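PDB 4YMH: putative SAM-dependent O-methyltranferase from Podospora anserina, which binds S-adenosyl-L-homocysteine and probably transfers methyl groups from S-adenosylmethionine to oxygen atoms of a substrate not identified here. Local coordinates for residues 70-75 and 141-146. Numbering follows the deposited sequence.
Sequences LEIGCY and IFVDAN. With SAH (S-adenosyl-L-homocysteine), chain E.
Ile72 and Phe142 sit on neighbouring parallel strands at the centre of the Rossmann-like sheet of a class I methyltransferase, and Ile72 N donates to Phe142 O (2.9 Å). Phe142 N to Leu70 O and Asp144 N to Ile72 O continue the ladder. On the face that carries Leu70 and Ile72, Ile72 CG2 packs on Ala145 CB (3.8 Å), and so small a residue lets its CA come up to ribose O4'. On the other face Glu71 reaches along Phe142: its CB lies 4.2 Å from Phe142 O, its chain runs extended beyond CG, and OE2 comes to the ring edge, 3.8 Å from CD2. The buried carboxylate is satisfied there because OE2 bonds Ser79 OG and OE1 bonds Thr96 OG1. Gly73 follows in the glycine-rich turn; a side chain there would strike Asp144 O and the carbonyl oxygen of Ile72 just before it. At Asn146, OD1 approaches adenine N6 (3.2 Å) and accepts a hydrogen bond from Tyr153 OH; an alanine here would probably leave that hydroxyl without its mate and the adenine edge less closely held. The ligand's amino nitrogen is gripped twice, by Gly73 O at 2.9 Å and by Asp144 OD2 at 2.8 Å.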
# COMPACT_ATOMS: atom_id res chain seq x y z
N LEU A 70 -13.19 8.48 -9.50
CA LEU A 70 -14.35 8.88 -8.70
C LEU A 70 -13.93 8.99 -7.25
O LEU A 70 -13.16 8.17 -6.76
CB LEU A 70 -15.49 7.87 -8.83
CG LEU A 70 -16.65 8.08 -7.82
CD1 LEU A 70 -17.37 9.42 -8.07
CD2 LEU A 70 -17.62 6.92 -7.86
N GLU A 71 -14.44 10.01 -6.56
CA GLU A 71 -14.15 10.21 -5.15
C GLU A 71 -15.44 10.47 -4.39
O GLU A 71 -16.28 11.26 -4.82
CB GLU A 71 -13.17 11.38 -5.01
CG GLU A 71 -13.23 12.11 -3.71
CD GLU A 71 -12.16 13.16 -3.60
OE1 GLU A 71 -12.49 14.37 -3.54
OE2 GLU A 71 -10.97 12.77 -3.58
N ILE A 72 -15.63 9.79 -3.27
CA ILE A 72 -16.82 10.00 -2.46
C ILE A 72 -16.37 10.66 -1.17
O ILE A 72 -15.64 10.06 -0.38
CB ILE A 72 -17.57 8.68 -2.19
CG1 ILE A 72 -17.78 7.90 -3.49
CG2 ILE A 72 -18.91 8.95 -1.51
CD1 ILE A 72 -18.54 6.58 -3.32
N GLY A 73 -16.78 11.92 -0.98
CA GLY A 73 -16.39 12.71 0.18
C GLY A 73 -15.30 13.70 -0.20
O GLY A 73 -14.12 13.38 -0.16
N CYS A 74 -15.70 14.92 -0.56
CA CYS A 74 -14.75 15.91 -1.08
C CYS A 74 -14.08 16.72 0.03
O CYS A 74 -12.90 17.06 -0.07
CB CYS A 74 -15.46 16.85 -2.06
SG CYS A 74 -14.36 18.00 -2.92
N TYR A 75 -14.84 17.00 1.10
CA TYR A 75 -14.46 17.95 2.16
C TYR A 75 -13.98 19.27 1.55
O TYR A 75 -14.79 19.98 0.95
CB TYR A 75 -13.38 17.36 3.07
CG TYR A 75 -13.18 18.16 4.34
CD1 TYR A 75 -14.24 18.39 5.21
CD2 TYR A 75 -11.93 18.68 4.68
CE1 TYR A 75 -14.07 19.12 6.38
CE2 TYR A 75 -11.76 19.42 5.85
CZ TYR A 75 -12.83 19.63 6.69
OH TYR A 75 -12.66 20.35 7.85
N ILE A 141 -11.44 4.46 -7.65
CA ILE A 141 -12.50 5.00 -6.82
C ILE A 141 -12.02 5.15 -5.38
O ILE A 141 -11.56 4.19 -4.78
CB ILE A 141 -13.76 4.09 -6.86
CG1 ILE A 141 -14.20 3.88 -8.32
CG2 ILE A 141 -14.88 4.70 -6.03
CD1 ILE A 141 -15.45 3.04 -8.50
N PHE A 142 -12.09 6.36 -4.85
CA PHE A 142 -11.64 6.67 -3.49
C PHE A 142 -12.86 6.90 -2.60
O PHE A 142 -13.56 7.88 -2.78
CB PHE A 142 -10.74 7.91 -3.53
CG PHE A 142 -10.10 8.26 -2.20
CD1 PHE A 142 -9.39 7.31 -1.47
CD2 PHE A 142 -10.16 9.57 -1.72
CE1 PHE A 142 -8.77 7.65 -0.26
CE2 PHE A 142 -9.55 9.92 -0.52
CZ PHE A 142 -8.86 8.95 0.22
N VAL A 143 -13.09 6.01 -1.62
CA VAL A 143 -14.23 6.12 -0.71
C VAL A 143 -13.79 6.72 0.61
O VAL A 143 -13.02 6.11 1.35
CB VAL A 143 -14.87 4.74 -0.44
CG1 VAL A 143 -16.14 4.88 0.43
CG2 VAL A 143 -15.19 4.07 -1.74
N ASP A 144 -14.26 7.93 0.91
CA ASP A 144 -13.77 8.63 2.08
C ASP A 144 -14.88 9.48 2.69
O ASP A 144 -14.62 10.56 3.20
CB ASP A 144 -12.56 9.49 1.69
CG ASP A 144 -11.78 10.03 2.90
OD1 ASP A 144 -11.91 9.49 4.01
OD2 ASP A 144 -11.03 11.01 2.71
N ALA A 145 -16.13 9.01 2.64
CA ALA A 145 -17.27 9.78 3.14
C ALA A 145 -17.78 9.26 4.50
O ALA A 145 -16.98 8.88 5.36
CB ALA A 145 -18.40 9.77 2.12
N ASN A 146 -19.10 9.24 4.69
CA ASN A 146 -19.66 8.75 5.95
C ASN A 146 -19.36 7.26 6.11
O ASN A 146 -19.64 6.45 5.22
CB ASN A 146 -21.17 9.01 6.03
CG ASN A 146 -21.91 8.56 4.79
OD1 ASN A 146 -21.48 8.85 3.67
ND2 ASN A 146 -23.00 7.82 4.99
N SAH E . -11.43 13.25 1.02
CA SAH E . -11.12 14.39 1.84
CB SAH E . -11.80 14.30 3.21
CG SAH E . -13.23 13.77 3.24
SD SAH E . -13.91 13.91 4.85
C SAH E . -9.64 14.52 2.06
O SAH E . -9.17 15.58 2.38
OXT SAH E . -8.93 13.53 1.91
C5' SAH E . -15.49 13.24 4.50
C4' SAH E . -16.39 14.16 3.69
O4' SAH E . -17.55 13.45 3.30
C3' SAH E . -16.89 15.34 4.49
O3' SAH E . -16.62 16.55 3.81
C2' SAH E . -18.38 15.13 4.60
O2' SAH E . -19.11 16.31 4.67
C1' SAH E . -18.70 14.26 3.41
N9 SAH E . -19.88 13.41 3.60
C8 SAH E . -20.28 12.81 4.70
N7 SAH E . -21.40 12.12 4.49
C5 SAH E . -21.72 12.28 3.23
C6 SAH E . -22.78 11.82 2.34
N6 SAH E . -23.72 11.04 2.83
N1 SAH E . -22.76 12.19 1.06
C2 SAH E . -21.79 12.97 0.60
N3 SAH E . -20.79 13.42 1.33
C4 SAH E . -20.71 13.12 2.63